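Local coordinates for protein extracellular ligand-binding receptor (Sphaerobacter thermophilus, PDB 4ZPJ) that probably captures a small solute outside the cytoplasmic membrane and hands it to an ABC transporter, at residues A[234-239]-A[264-269]; A[198-203]-A[255-260]; A[239-244]-A[271-276]; A[251-256]-A[277-282]; A[281-286]-A[301-306]. One frame throughout, in Å; residues are numbered along the deposited sequence.

Contact 1: A[234-239]-A[264-269]; sequences QDFGPY and IRFLVQ. With ZN (zinc ion), chain F.
Q269 and F236 set the geometry where the loop entering helix 237-246 meets the side of helix 261-272, in an alpha/beta lobe of the periplasmic binding protein fold. Q269 is extended beyond CG and brings its amide to the loop backbone. Q269 NE2 donates to Q234 O over 2.9 Å, almost straight at 172° and within the amide plane. Q269 OE1 accepts from F236 N at 2.8 Å on a lone pair. Bonds at both ends of the amide fix its rotation.

F236 points toward helix 261-272. F266 meets the face of the F236 ring with its edge, a T-shaped stack with centroids 5.6 Å apart and planes at 88°. F266 CB adds a CH-pi contact over the F236 face. The F266 ring also stacks on H198.

Q234 crosses R265 obliquely. Q234 NE2 lies over a guanidinium face and comes 3.7 Å from R265 CD. R265 forms a salt bridge to D262, and its NE bonds T233 O.

An alanine at Q269 would remove both hydrogen bonds of the amide and would probably leave the loop less firmly tied to the helix.

D235 OD1 takes a weak capping bond from G237 N, and D235 OD2 binds a zinc ion at 1.8 Å. The contact between loop and helix rests on the neutral amide and the rings, while the D235 carboxylate serves the metal and the helix start.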
# COMPACT_ATOMS: atom_id res chain seq x y z
N GLN A 234 -8.84 11.62 -19.47
CA GLN A 234 -10.12 11.09 -19.85
C GLN A 234 -9.97 10.18 -21.09
O GLN A 234 -10.45 9.05 -21.11
CB GLN A 234 -11.02 12.27 -20.20
CG GLN A 234 -12.43 12.12 -19.68
CD GLN A 234 -12.51 12.28 -18.18
OE1 GLN A 234 -11.81 13.10 -17.59
NE2 GLN A 234 -13.35 11.48 -17.55
N ASP A 235 -9.28 10.70 -22.11
CA ASP A 235 -9.02 9.98 -23.37
C ASP A 235 -7.62 9.41 -23.26
O ASP A 235 -6.65 10.15 -23.37
CB ASP A 235 -9.12 10.94 -24.63
CG ASP A 235 -8.98 10.18 -26.01
OD1 ASP A 235 -8.85 8.90 -25.95
OD2 ASP A 235 -9.02 10.83 -27.17
N PHE A 236 -7.50 8.11 -23.09
CA PHE A 236 -6.15 7.47 -23.04
C PHE A 236 -5.64 7.11 -24.46
O PHE A 236 -4.45 6.82 -24.64
CB PHE A 236 -6.10 6.27 -22.07
CG PHE A 236 -5.86 6.67 -20.64
CD1 PHE A 236 -4.59 7.07 -20.21
CD2 PHE A 236 -6.89 6.68 -19.71
CE1 PHE A 236 -4.38 7.47 -18.90
CE2 PHE A 236 -6.67 7.07 -18.38
CZ PHE A 236 -5.42 7.46 -17.98
N GLY A 237 -6.54 7.14 -25.44
CA GLY A 237 -6.19 7.05 -26.90
C GLY A 237 -4.76 7.46 -27.26
O GLY A 237 -3.99 6.65 -27.76
N PRO A 238 -4.38 8.71 -26.99
CA PRO A 238 -3.07 9.14 -27.48
C PRO A 238 -1.95 8.39 -26.78
O PRO A 238 -1.00 7.98 -27.44
CB PRO A 238 -3.04 10.65 -27.17
CG PRO A 238 -4.50 11.03 -27.06
CD PRO A 238 -5.11 9.82 -26.37
N TYR A 239 -2.09 8.17 -25.48
CA TYR A 239 -1.04 7.49 -24.70
C TYR A 239 -0.96 6.03 -25.08
O TYR A 239 0.10 5.48 -25.11
CB TYR A 239 -1.27 7.69 -23.21
CG TYR A 239 -1.40 9.15 -22.93
CD1 TYR A 239 -0.26 9.96 -22.85
CD2 TYR A 239 -2.64 9.76 -22.85
CE1 TYR A 239 -0.37 11.33 -22.67
CE2 TYR A 239 -2.76 11.15 -22.68
CZ TYR A 239 -1.63 11.93 -22.58
OH TYR A 239 -1.74 13.29 -22.42
N ILE A 264 -9.32 2.81 -13.92
CA ILE A 264 -10.51 2.23 -14.53
C ILE A 264 -10.57 2.63 -16.01
O ILE A 264 -10.72 1.73 -16.89
CB ILE A 264 -11.80 2.67 -13.82
CG1 ILE A 264 -11.83 2.19 -12.37
CG2 ILE A 264 -13.04 2.16 -14.59
CD1 ILE A 264 -12.93 2.82 -11.52
N ARG A 265 -10.44 3.94 -16.28
CA ARG A 265 -10.48 4.43 -17.69
C ARG A 265 -9.30 3.85 -18.53
O ARG A 265 -9.47 3.44 -19.68
CB ARG A 265 -10.51 5.98 -17.74
CG ARG A 265 -11.86 6.60 -17.33
CD ARG A 265 -11.89 8.11 -17.66
NE ARG A 265 -10.77 8.76 -16.97
CZ ARG A 265 -10.76 9.18 -15.69
NH1 ARG A 265 -11.88 9.12 -14.95
NH2 ARG A 265 -9.65 9.69 -15.16
N PHE A 266 -8.12 3.75 -17.94
CA PHE A 266 -7.02 3.17 -18.67
C PHE A 266 -7.26 1.68 -19.03
O PHE A 266 -7.13 1.29 -20.20
CB PHE A 266 -5.70 3.29 -17.92
CG PHE A 266 -4.56 2.57 -18.60
CD1 PHE A 266 -3.88 3.16 -19.63
CD2 PHE A 266 -4.23 1.28 -18.23
CE1 PHE A 266 -2.85 2.48 -20.27
CE2 PHE A 266 -3.21 0.57 -18.88
CZ PHE A 266 -2.51 1.18 -19.90
N LEU A 267 -7.59 0.85 -18.03
CA LEU A 267 -7.74 -0.58 -18.31
C LEU A 267 -8.85 -0.82 -19.28
O LEU A 267 -8.69 -1.58 -20.22
CB LEU A 267 -8.00 -1.38 -17.04
CG LEU A 267 -6.68 -1.58 -16.31
CD1 LEU A 267 -6.89 -2.07 -14.91
CD2 LEU A 267 -5.81 -2.54 -17.10
N VAL A 268 -9.95 -0.12 -19.12
CA VAL A 268 -11.10 -0.37 -19.97
C VAL A 268 -10.72 0.04 -21.40
O VAL A 268 -11.08 -0.65 -22.35
CB VAL A 268 -12.38 0.40 -19.48
CG1 VAL A 268 -13.39 0.59 -20.61
CG2 VAL A 268 -13.08 -0.30 -18.31
N GLN A 269 -9.99 1.14 -21.56
CA GLN A 269 -9.69 1.62 -22.92
C GLN A 269 -8.57 0.80 -23.54
O GLN A 269 -8.51 0.60 -24.75
CB GLN A 269 -9.38 3.12 -22.94
CG GLN A 269 -10.56 3.98 -22.45
CD GLN A 269 -10.23 5.47 -22.39
OE1 GLN A 269 -9.27 5.94 -23.01
NE2 GLN A 269 -11.00 6.21 -21.65
ZN ZN F . -9.14 9.85 -28.70

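Contact 2: A[198-203]-A[255-260]; sequences HAADYA and AFHGTS. With ZN (zinc ion), chain G.
Y202 overlaps the tip of F256, with Y202 OH lying 3.4 Å from F256 CE1. The two side chains cross at about a right angle. They sit where strands 194-200 and 252-256, parallel neighbours in the four-stranded sheet of an alpha/beta lobe, run out into loops. F256 N donates to H198 O at 3.0 Å, and A200 N donates to F256 O at 3.0 Å. These bonds set H198 beside A255 and A199 beside F256.

The two histidines meet on the sheet face that carries H198 and A255. H198 has CG anti to its backbone N (chi1 164°), and its ring reaches across to H257. H198 NE2 and H257 NE2 share a hydrogen bond of 3.0 Å. The rings touch rim to rim, with planes 57° apart. Each ring is anchored at ND1 as well, H198 on V227 O and H257 on D287. F266 packs against both rings.

An alanine at H257 would lose the bonds to H198 and D287 and would probably loosen the loop after the strand.

G258 N lies over the centre of the F256 ring. A zinc ion is bound by D201 OD1 at 2.0 Å, by H206 and by two waters.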
# COMPACT_ATOMS: atom_id res chain seq x y z
N HIS A 198 4.41 2.69 -18.21
CA HIS A 198 3.48 3.75 -18.26
C HIS A 198 2.94 4.08 -16.89
O HIS A 198 2.65 3.18 -16.12
CB HIS A 198 2.32 3.35 -19.17
CG HIS A 198 1.12 4.21 -19.02
ND1 HIS A 198 1.09 5.51 -19.46
CD2 HIS A 198 -0.09 3.97 -18.46
CE1 HIS A 198 -0.10 6.02 -19.23
NE2 HIS A 198 -0.82 5.11 -18.61
N ALA A 199 2.82 5.37 -16.58
CA ALA A 199 2.21 5.80 -15.33
C ALA A 199 1.52 7.11 -15.39
O ALA A 199 1.85 7.95 -16.23
CB ALA A 199 3.25 5.89 -14.23
N ALA A 200 0.62 7.32 -14.44
CA ALA A 200 0.09 8.64 -14.19
C ALA A 200 1.27 9.51 -13.78
O ALA A 200 2.20 9.03 -13.12
CB ALA A 200 -0.93 8.60 -13.07
N ASP A 201 1.22 10.77 -14.16
CA ASP A 201 2.35 11.68 -14.00
C ASP A 201 2.30 12.35 -12.66
O ASP A 201 1.89 13.53 -12.54
CB ASP A 201 2.31 12.77 -15.08
CG ASP A 201 3.64 13.54 -15.22
OD1 ASP A 201 4.56 13.34 -14.37
OD2 ASP A 201 3.77 14.31 -16.22
N TYR A 202 2.73 11.62 -11.64
CA TYR A 202 3.00 12.22 -10.34
C TYR A 202 4.09 11.41 -9.63
O TYR A 202 4.61 10.40 -10.17
CB TYR A 202 1.70 12.40 -9.52
CG TYR A 202 1.05 11.10 -9.01
CD1 TYR A 202 0.71 10.07 -9.89
CD2 TYR A 202 0.74 10.94 -7.66
CE1 TYR A 202 0.09 8.91 -9.44
CE2 TYR A 202 0.13 9.77 -7.19
CZ TYR A 202 -0.18 8.76 -8.09
OH TYR A 202 -0.79 7.60 -7.70
N ALA A 203 4.45 11.87 -8.43
CA ALA A 203 5.61 11.35 -7.72
C ALA A 203 5.51 9.82 -7.59
O ALA A 203 6.43 9.14 -7.98
CB ALA A 203 5.75 12.03 -6.36
N ALA A 255 1.89 -0.81 -16.24
CA ALA A 255 1.17 0.45 -16.01
C ALA A 255 0.67 0.64 -14.56
O ALA A 255 0.12 -0.30 -13.91
CB ALA A 255 -0.01 0.54 -16.93
N PHE A 256 0.87 1.86 -14.07
CA PHE A 256 0.40 2.29 -12.74
C PHE A 256 -0.34 3.62 -12.77
O PHE A 256 0.13 4.59 -13.35
CB PHE A 256 1.59 2.45 -11.81
CG PHE A 256 1.28 3.17 -10.55
CD1 PHE A 256 1.37 4.57 -10.49
CD2 PHE A 256 0.92 2.47 -9.41
CE1 PHE A 256 1.07 5.25 -9.32
CE2 PHE A 256 0.62 3.15 -8.22
CZ PHE A 256 0.71 4.54 -8.18
N HIS A 257 -1.50 3.65 -12.12
CA HIS A 257 -2.27 4.88 -11.92
C HIS A 257 -2.74 5.04 -10.52
O HIS A 257 -3.34 6.04 -10.19
CB HIS A 257 -3.52 4.88 -12.79
CG HIS A 257 -3.23 4.77 -14.23
ND1 HIS A 257 -2.98 3.55 -14.84
CD2 HIS A 257 -3.06 5.72 -15.16
CE1 HIS A 257 -2.73 3.77 -16.12
NE2 HIS A 257 -2.73 5.08 -16.33
N GLY A 258 -2.47 4.07 -9.66
CA GLY A 258 -3.09 4.08 -8.32
C GLY A 258 -4.51 3.55 -8.45
O GLY A 258 -4.99 3.27 -9.53
N THR A 259 -5.15 3.38 -7.33
CA THR A 259 -6.51 2.99 -7.25
C THR A 259 -7.37 4.20 -7.46
O THR A 259 -7.64 4.93 -6.51
CB THR A 259 -6.77 2.44 -5.86
OG1 THR A 259 -5.90 1.34 -5.69
CG2 THR A 259 -8.22 2.04 -5.71
N SER A 260 -7.82 4.38 -8.70
CA SER A 260 -8.38 5.64 -9.13
C SER A 260 -9.24 5.44 -10.34
O SER A 260 -9.25 4.37 -10.98
CB SER A 260 -7.25 6.55 -9.55
OG SER A 260 -6.55 5.97 -10.67
ZN ZN G . 6.42 13.80 -13.97
O HOH W 1 5.94 14.78 -12.01
O HOH W 2 6.88 13.70 -15.91

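Contact 3: A[239-244]-A[271-276]; sequences YLQRIE and QEFGLK. With ZN (zinc ion), chain J.
L240, F273 and L275 carry the apolar contact, and L240 and L275 are the buried ones. It joins two neighbouring helices, 237-246 and 261-272, that pack on the same side of the parallel sheet in an alpha/beta lobe. L240 and F273 slide past each other in opposite directions. L240 CD1 reaches F273 CB at 3.8 Å and lies near CG and CD2 of the ring, while L240 CB also nears CD2. L275 comes in further along helix 237-246. L275 CD1 lies 3.6 Å from the backbone atom L240 O, and L275 CD2 touches E244 CG at 4.1 Å.

Q241 meets the outer end of the F273 ring. Its chain is extended beyond CG and crosses the ring at about a right angle. Q241 OE1 stands at the ring edge, 3.6 Å from F273 CZ, with amide and ring planes 50° apart.

The next shell places these groups. G274 has positive phi (111°) and is the first residue to leave helix 261-272. The turn there lets L275 point back at helix 237-246. Y270 packs on both L240 and L275. K276 bonds through NZ to L301 O and A299 O.

E244 is extended beyond CG, and E244 OE1 binds a zinc ion at 2.0 Å.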
# COMPACT_ATOMS: atom_id res chain seq x y z
N TYR A 239 -2.09 8.17 -25.48
CA TYR A 239 -1.04 7.49 -24.70
C TYR A 239 -0.96 6.03 -25.08
O TYR A 239 0.10 5.48 -25.11
CB TYR A 239 -1.27 7.69 -23.21
CG TYR A 239 -1.40 9.15 -22.93
CD1 TYR A 239 -0.26 9.96 -22.85
CD2 TYR A 239 -2.64 9.76 -22.85
CE1 TYR A 239 -0.37 11.33 -22.67
CE2 TYR A 239 -2.76 11.15 -22.68
CZ TYR A 239 -1.63 11.93 -22.58
OH TYR A 239 -1.74 13.29 -22.42
N LEU A 240 -2.11 5.44 -25.39
CA LEU A 240 -2.22 4.08 -25.89
C LEU A 240 -1.53 3.93 -27.22
O LEU A 240 -0.78 2.97 -27.43
CB LEU A 240 -3.69 3.67 -26.03
CG LEU A 240 -4.49 3.46 -24.72
CD1 LEU A 240 -5.83 2.84 -25.02
CD2 LEU A 240 -3.77 2.59 -23.71
N GLN A 241 -1.77 4.88 -28.10
CA GLN A 241 -1.07 4.88 -29.37
C GLN A 241 0.46 4.94 -29.12
O GLN A 241 1.20 4.14 -29.68
CB GLN A 241 -1.64 5.94 -30.34
CG GLN A 241 -2.87 5.39 -31.11
CD GLN A 241 -3.60 6.38 -32.02
OE1 GLN A 241 -4.63 6.04 -32.62
NE2 GLN A 241 -3.07 7.61 -32.15
N ARG A 242 0.93 5.81 -28.24
CA ARG A 242 2.37 5.88 -27.98
C ARG A 242 2.89 4.59 -27.41
O ARG A 242 3.99 4.12 -27.78
CB ARG A 242 2.73 7.04 -27.06
CG ARG A 242 2.18 8.38 -27.57
CD ARG A 242 2.82 9.61 -26.94
NE ARG A 242 1.91 10.77 -27.00
CZ ARG A 242 2.15 11.98 -26.49
NH1 ARG A 242 1.23 12.94 -26.62
NH2 ARG A 242 3.30 12.25 -25.87
N ILE A 243 2.11 3.97 -26.52
CA ILE A 243 2.51 2.70 -25.97
C ILE A 243 2.59 1.70 -27.09
O ILE A 243 3.57 0.98 -27.17
CB ILE A 243 1.56 2.20 -24.87
CG1 ILE A 243 1.67 3.09 -23.63
CG2 ILE A 243 1.83 0.73 -24.56
CD1 ILE A 243 0.51 2.98 -22.66
N GLU A 244 1.59 1.65 -27.96
CA GLU A 244 1.60 0.69 -29.06
C GLU A 244 2.90 0.77 -29.82
O GLU A 244 3.47 -0.24 -30.21
CB GLU A 244 0.47 0.94 -30.09
CG GLU A 244 0.17 -0.34 -30.89
CD GLU A 244 -0.50 -0.14 -32.22
OE1 GLU A 244 -0.92 1.01 -32.52
OE2 GLU A 244 -0.64 -1.14 -32.96
N GLN A 271 -8.44 -2.30 -23.31
CA GLN A 271 -9.10 -3.44 -23.93
C GLN A 271 -9.93 -3.03 -25.11
O GLN A 271 -9.87 -3.64 -26.15
CB GLN A 271 -9.99 -4.12 -22.92
CG GLN A 271 -10.81 -5.26 -23.48
CD GLN A 271 -11.98 -5.58 -22.56
OE1 GLN A 271 -12.67 -4.68 -22.06
NE2 GLN A 271 -12.20 -6.85 -22.34
N GLU A 272 -10.72 -1.99 -24.94
CA GLU A 272 -11.60 -1.51 -26.01
C GLU A 272 -10.85 -1.08 -27.27
O GLU A 272 -11.33 -1.28 -28.37
CB GLU A 272 -12.48 -0.36 -25.50
CG GLU A 272 -13.54 -0.85 -24.52
CD GLU A 272 -14.52 0.23 -24.08
OE1 GLU A 272 -14.18 1.44 -24.14
OE2 GLU A 272 -15.64 -0.15 -23.66
N PHE A 273 -9.66 -0.53 -27.09
CA PHE A 273 -8.83 -0.01 -28.20
C PHE A 273 -8.10 -1.17 -28.88
O PHE A 273 -7.62 -1.03 -29.98
CB PHE A 273 -7.84 0.97 -27.61
CG PHE A 273 -7.28 1.97 -28.56
CD1 PHE A 273 -8.04 3.03 -29.01
CD2 PHE A 273 -5.92 1.92 -28.92
CE1 PHE A 273 -7.50 3.97 -29.87
CE2 PHE A 273 -5.37 2.86 -29.77
CZ PHE A 273 -6.16 3.89 -30.24
N GLY A 274 -8.03 -2.34 -28.24
CA GLY A 274 -7.55 -3.51 -28.97
C GLY A 274 -6.18 -3.99 -28.51
O GLY A 274 -5.72 -5.05 -28.92
N LEU A 275 -5.56 -3.22 -27.62
CA LEU A 275 -4.23 -3.57 -27.13
C LEU A 275 -4.25 -4.78 -26.23
O LEU A 275 -3.32 -5.52 -26.21
CB LEU A 275 -3.56 -2.39 -26.41
CG LEU A 275 -3.40 -1.13 -27.26
CD1 LEU A 275 -2.25 -0.29 -26.73
CD2 LEU A 275 -3.15 -1.43 -28.74
N LYS A 276 -5.30 -5.01 -25.51
CA LYS A 276 -5.31 -6.20 -24.67
C LYS A 276 -5.15 -7.47 -25.52
O LYS A 276 -4.44 -8.41 -25.13
CB LYS A 276 -6.57 -6.23 -23.84
CG LYS A 276 -6.58 -7.42 -22.98
CD LYS A 276 -7.63 -7.41 -21.94
CE LYS A 276 -7.22 -8.49 -20.92
NZ LYS A 276 -8.45 -8.96 -20.30
ZN ZN J . -2.62 0.64 -33.42
O HOH W 3 -4.31 -0.97 -32.44

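Contact 4: A[251-256]-A[277-282]; sequences DAVFAF and DSIPLI
V253 lies on the strand pairing at one end of the four-stranded parallel sheet, within a beta-alpha-beta unit in which strand 252-256 is followed by helix 261-272 and then strand 281-283. V253 CB lies 4.0 Å from L281 CD1. From there CG1 stands anti to the backbone N (chi1 -180°) and also touches L281 CD1. The other branch, V253 CG2, stands anti to the carbonyl carbon and meets I279 CG2 at 3.6 Å. Y270 of the connecting helix packs on the same side chain.

The backbone around V253 makes a parallel ladder. V253 N donates to P280 O over 2.9 Å. I282 N donates to V253 O over 2.8 Å, nearly along the C=O axis. A255 N continues the ladder to I282 O at 3.1 Å. V253 is thus paired with L281 and F254 with I282.

The two sheet faces differ. On the face of V253, L281 CD1 also reaches A255 CB, at 4.1 Å. On the face of F254, I282 CG2 meets F254 CD1 at 4.1 Å, and the F254 ring also stacks on F212. At the start, P280 CD lies against D251 O at 3.4 Å, while the D251 carboxylate binds R193 N and R194.

The contact is buried and held by backbone bonds between parallel strands. Apolar side chains pack on both faces, aliphatic with V253 and L281, mixed with F254 and I282.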
# COMPACT_ATOMS: atom_id res chain seq x y z
N ASP A 251 8.09 -6.60 -25.52
CA ASP A 251 7.28 -7.76 -25.28
C ASP A 251 6.02 -7.49 -24.41
O ASP A 251 5.09 -8.28 -24.47
CB ASP A 251 8.14 -8.85 -24.64
CG ASP A 251 9.43 -9.07 -25.42
OD1 ASP A 251 9.29 -9.30 -26.66
OD2 ASP A 251 10.55 -8.99 -24.79
N ALA A 252 6.00 -6.40 -23.64
CA ALA A 252 4.93 -6.18 -22.62
C ALA A 252 4.96 -4.77 -22.07
O ALA A 252 5.93 -4.07 -22.27
CB ALA A 252 5.04 -7.16 -21.44
N VAL A 253 3.91 -4.40 -21.35
CA VAL A 253 3.79 -3.09 -20.76
C VAL A 253 3.52 -3.22 -19.28
O VAL A 253 2.77 -4.07 -18.93
CB VAL A 253 2.55 -2.37 -21.34
CG1 VAL A 253 2.39 -0.98 -20.75
CG2 VAL A 253 2.68 -2.30 -22.83
N PHE A 254 4.12 -2.39 -18.45
CA PHE A 254 3.71 -2.25 -17.06
C PHE A 254 3.05 -0.88 -16.90
O PHE A 254 3.60 0.10 -17.38
CB PHE A 254 4.91 -2.34 -16.12
CG PHE A 254 4.62 -1.86 -14.70
CD1 PHE A 254 3.99 -2.69 -13.76
CD2 PHE A 254 4.97 -0.61 -14.30
CE1 PHE A 254 3.69 -2.24 -12.47
CE2 PHE A 254 4.69 -0.15 -13.02
CZ PHE A 254 4.06 -0.95 -12.11
N ALA A 255 1.89 -0.81 -16.24
CA ALA A 255 1.17 0.45 -16.01
C ALA A 255 0.67 0.64 -14.56
O ALA A 255 0.12 -0.30 -13.91
CB ALA A 255 -0.01 0.54 -16.93
N PHE A 256 0.87 1.86 -14.07
CA PHE A 256 0.40 2.29 -12.74
C PHE A 256 -0.34 3.62 -12.77
O PHE A 256 0.13 4.59 -13.35
CB PHE A 256 1.59 2.45 -11.81
CG PHE A 256 1.28 3.17 -10.55
CD1 PHE A 256 1.37 4.57 -10.49
CD2 PHE A 256 0.92 2.47 -9.41
CE1 PHE A 256 1.07 5.25 -9.32
CE2 PHE A 256 0.62 3.15 -8.22
CZ PHE A 256 0.71 4.54 -8.18
N ASP A 277 -5.77 -7.49 -26.70
CA ASP A 277 -5.69 -8.63 -27.58
C ASP A 277 -4.27 -8.86 -28.10
O ASP A 277 -3.98 -9.97 -28.54
CB ASP A 277 -6.67 -8.50 -28.79
CG ASP A 277 -8.15 -8.81 -28.42
OD1 ASP A 277 -8.50 -8.86 -27.21
OD2 ASP A 277 -8.98 -9.00 -29.35
N SER A 278 -3.40 -7.85 -28.07
CA SER A 278 -2.11 -7.95 -28.77
C SER A 278 -0.85 -7.68 -27.95
O SER A 278 0.19 -8.18 -28.31
CB SER A 278 -2.08 -7.07 -30.03
OG SER A 278 -2.55 -5.76 -29.76
N ILE A 279 -0.94 -6.90 -26.88
CA ILE A 279 0.22 -6.53 -26.08
C ILE A 279 0.01 -6.87 -24.60
O ILE A 279 -0.83 -6.27 -23.93
CB ILE A 279 0.49 -5.03 -26.25
CG1 ILE A 279 0.90 -4.73 -27.68
CG2 ILE A 279 1.62 -4.58 -25.36
CD1 ILE A 279 0.70 -3.27 -28.03
N PRO A 280 0.78 -7.84 -24.08
CA PRO A 280 0.60 -8.20 -22.67
C PRO A 280 0.79 -7.03 -21.75
O PRO A 280 1.68 -6.21 -21.95
CB PRO A 280 1.70 -9.26 -22.42
CG PRO A 280 1.94 -9.86 -23.80
CD PRO A 280 1.77 -8.70 -24.76
N LEU A 281 -0.03 -6.97 -20.73
CA LEU A 281 -0.02 -5.85 -19.82
C LEU A 281 0.07 -6.38 -18.40
O LEU A 281 -0.66 -7.32 -18.05
CB LEU A 281 -1.31 -5.07 -19.99
CG LEU A 281 -1.63 -4.05 -18.92
CD1 LEU A 281 -0.62 -2.94 -18.93
CD2 LEU A 281 -3.02 -3.51 -19.19
N ILE A 282 0.95 -5.77 -17.59
CA ILE A 282 1.03 -6.06 -16.19
C ILE A 282 0.59 -4.78 -15.51
O ILE A 282 1.29 -3.75 -15.55
CB ILE A 282 2.45 -6.42 -15.76
CG1 ILE A 282 2.85 -7.74 -16.40
CG2 ILE A 282 2.55 -6.45 -14.25
CD1 ILE A 282 4.27 -8.16 -16.16

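Contact 5: A[281-286]-A[301-306]; sequences LIPSGA and LGLVSG
L303, P283 and S305 bury the most surface here. They lie where strand 281-283, the outermost of the lobe's parallel sheet, passes strand 304-307 of a separate antiparallel sheet. The axes of segments 281-283 and 304-306 come within 5.4 Å and splay at 35°.

L303 points toward strand 281-283. L303 CD2 reaches P283 CG at 3.7 Å and also touches L281 CD2. L303 CG rests 3.6 Å from L281 O. P283 crosses L303 obliquely, and P283 CD lies 3.1 Å from V304 O. S305 CB comes to 3.1 Å from P283 O. I282 CG2 lies against V304 O.

Two waters span the backbones. One donates to L281 O at 2.6 Å and accepts from V304 N. The other donates to P283 O at 2.8 Å and accepts from G306 N. S284 OG accepts from A286 N in an ST turn and bonds D179.

P283 has no N-H to offer V304 O. This and the splay of the strands are consistent with water bridges and apolar contact in place of a regular ladder.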
# COMPACT_ATOMS: atom_id res chain seq x y z
N LEU A 281 -0.03 -6.97 -20.73
CA LEU A 281 -0.02 -5.85 -19.82
C LEU A 281 0.07 -6.38 -18.40
O LEU A 281 -0.66 -7.32 -18.05
CB LEU A 281 -1.31 -5.07 -19.99
CG LEU A 281 -1.63 -4.05 -18.92
CD1 LEU A 281 -0.62 -2.94 -18.93
CD2 LEU A 281 -3.02 -3.51 -19.19
N ILE A 282 0.95 -5.77 -17.59
CA ILE A 282 1.03 -6.06 -16.19
C ILE A 282 0.59 -4.78 -15.51
O ILE A 282 1.29 -3.75 -15.55
CB ILE A 282 2.45 -6.42 -15.76
CG1 ILE A 282 2.85 -7.74 -16.40
CG2 ILE A 282 2.55 -6.45 -14.25
CD1 ILE A 282 4.27 -8.16 -16.16
N PRO A 283 -0.62 -4.81 -14.94
CA PRO A 283 -1.07 -3.70 -14.18
C PRO A 283 -0.42 -3.69 -12.85
O PRO A 283 -0.03 -4.73 -12.32
CB PRO A 283 -2.55 -3.96 -13.95
CG PRO A 283 -2.89 -5.22 -14.64
CD PRO A 283 -1.58 -5.92 -14.94
N SER A 284 -0.34 -2.50 -12.28
CA SER A 284 -0.02 -2.40 -10.88
C SER A 284 -1.14 -3.04 -10.07
O SER A 284 -2.34 -2.92 -10.42
CB SER A 284 0.11 -0.93 -10.47
OG SER A 284 -0.06 -0.78 -9.09
N GLY A 285 -0.76 -3.65 -8.96
CA GLY A 285 -1.75 -4.14 -8.01
C GLY A 285 -2.72 -3.10 -7.55
O GLY A 285 -3.87 -3.39 -7.27
N ALA A 286 -2.29 -1.85 -7.50
CA ALA A 286 -3.24 -0.78 -7.16
C ALA A 286 -4.37 -0.60 -8.19
O ALA A 286 -5.53 -0.20 -7.86
CB ALA A 286 -2.48 0.52 -7.01
N LEU A 301 -9.34 -9.19 -17.04
CA LEU A 301 -9.33 -10.66 -16.93
C LEU A 301 -8.06 -11.29 -17.46
O LEU A 301 -7.67 -11.01 -18.60
CB LEU A 301 -10.54 -11.22 -17.64
CG LEU A 301 -11.07 -12.63 -17.42
CD1 LEU A 301 -11.38 -12.93 -15.96
CD2 LEU A 301 -12.35 -12.80 -18.26
N GLY A 302 -7.40 -12.13 -16.65
CA GLY A 302 -6.16 -12.79 -17.08
C GLY A 302 -4.85 -12.03 -16.86
O GLY A 302 -3.79 -12.59 -16.98
N LEU A 303 -4.94 -10.76 -16.47
CA LEU A 303 -3.82 -9.91 -16.18
C LEU A 303 -3.17 -10.31 -14.87
O LEU A 303 -3.81 -10.54 -13.87
CB LEU A 303 -4.29 -8.42 -16.11
CG LEU A 303 -4.21 -7.61 -17.42
CD1 LEU A 303 -4.42 -8.48 -18.65
CD2 LEU A 303 -5.05 -6.35 -17.47
N VAL A 304 -1.86 -10.33 -14.88
CA VAL A 304 -1.07 -10.62 -13.70
C VAL A 304 -0.55 -9.34 -13.08
O VAL A 304 -0.09 -8.44 -13.80
CB VAL A 304 0.11 -11.56 -14.13
CG1 VAL A 304 1.21 -11.51 -13.15
CG2 VAL A 304 -0.39 -12.99 -14.28
N SER A 305 -0.56 -9.27 -11.75
CA SER A 305 -0.02 -8.15 -11.01
C SER A 305 0.59 -8.58 -9.66
O SER A 305 0.17 -9.56 -9.05
CB SER A 305 -1.12 -7.10 -10.73
OG SER A 305 -2.07 -7.59 -9.83
N GLY A 306 1.55 -7.79 -9.19
CA GLY A 306 2.00 -7.88 -7.82
C GLY A 306 1.09 -7.09 -6.93
O GLY A 306 0.60 -6.02 -7.31
O HOH W 4 -0.39 -9.85 -17.42
O HOH W 5 2.10 -5.37 -10.65

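Overall arrangement
Contacts 1 to 4 lie on one four-stranded parallel sheet and its helices, and contact 5 joins that sheet to the antiparallel one. Contacts 2 and 4 are buried and share strand 252-256, which has a parallel partner on either side; backbone ladders dominate both. Contact 5 is also buried but starts from the parallel sheet's outermost strand, where waters replace the ladder. Contacts 1 and 3 are partly buried and use the same two helices, 237-246 and 261-272. Contact 1 relies on side-chain amide hydrogen bonds and stacked rings, contact 3 on apolar side chains. F266 joins contact 1 to the histidines of contact 2, and I243 packs on V253 between contacts 3 and 4. Zinc ions are bound at contacts 1, 2 and 3.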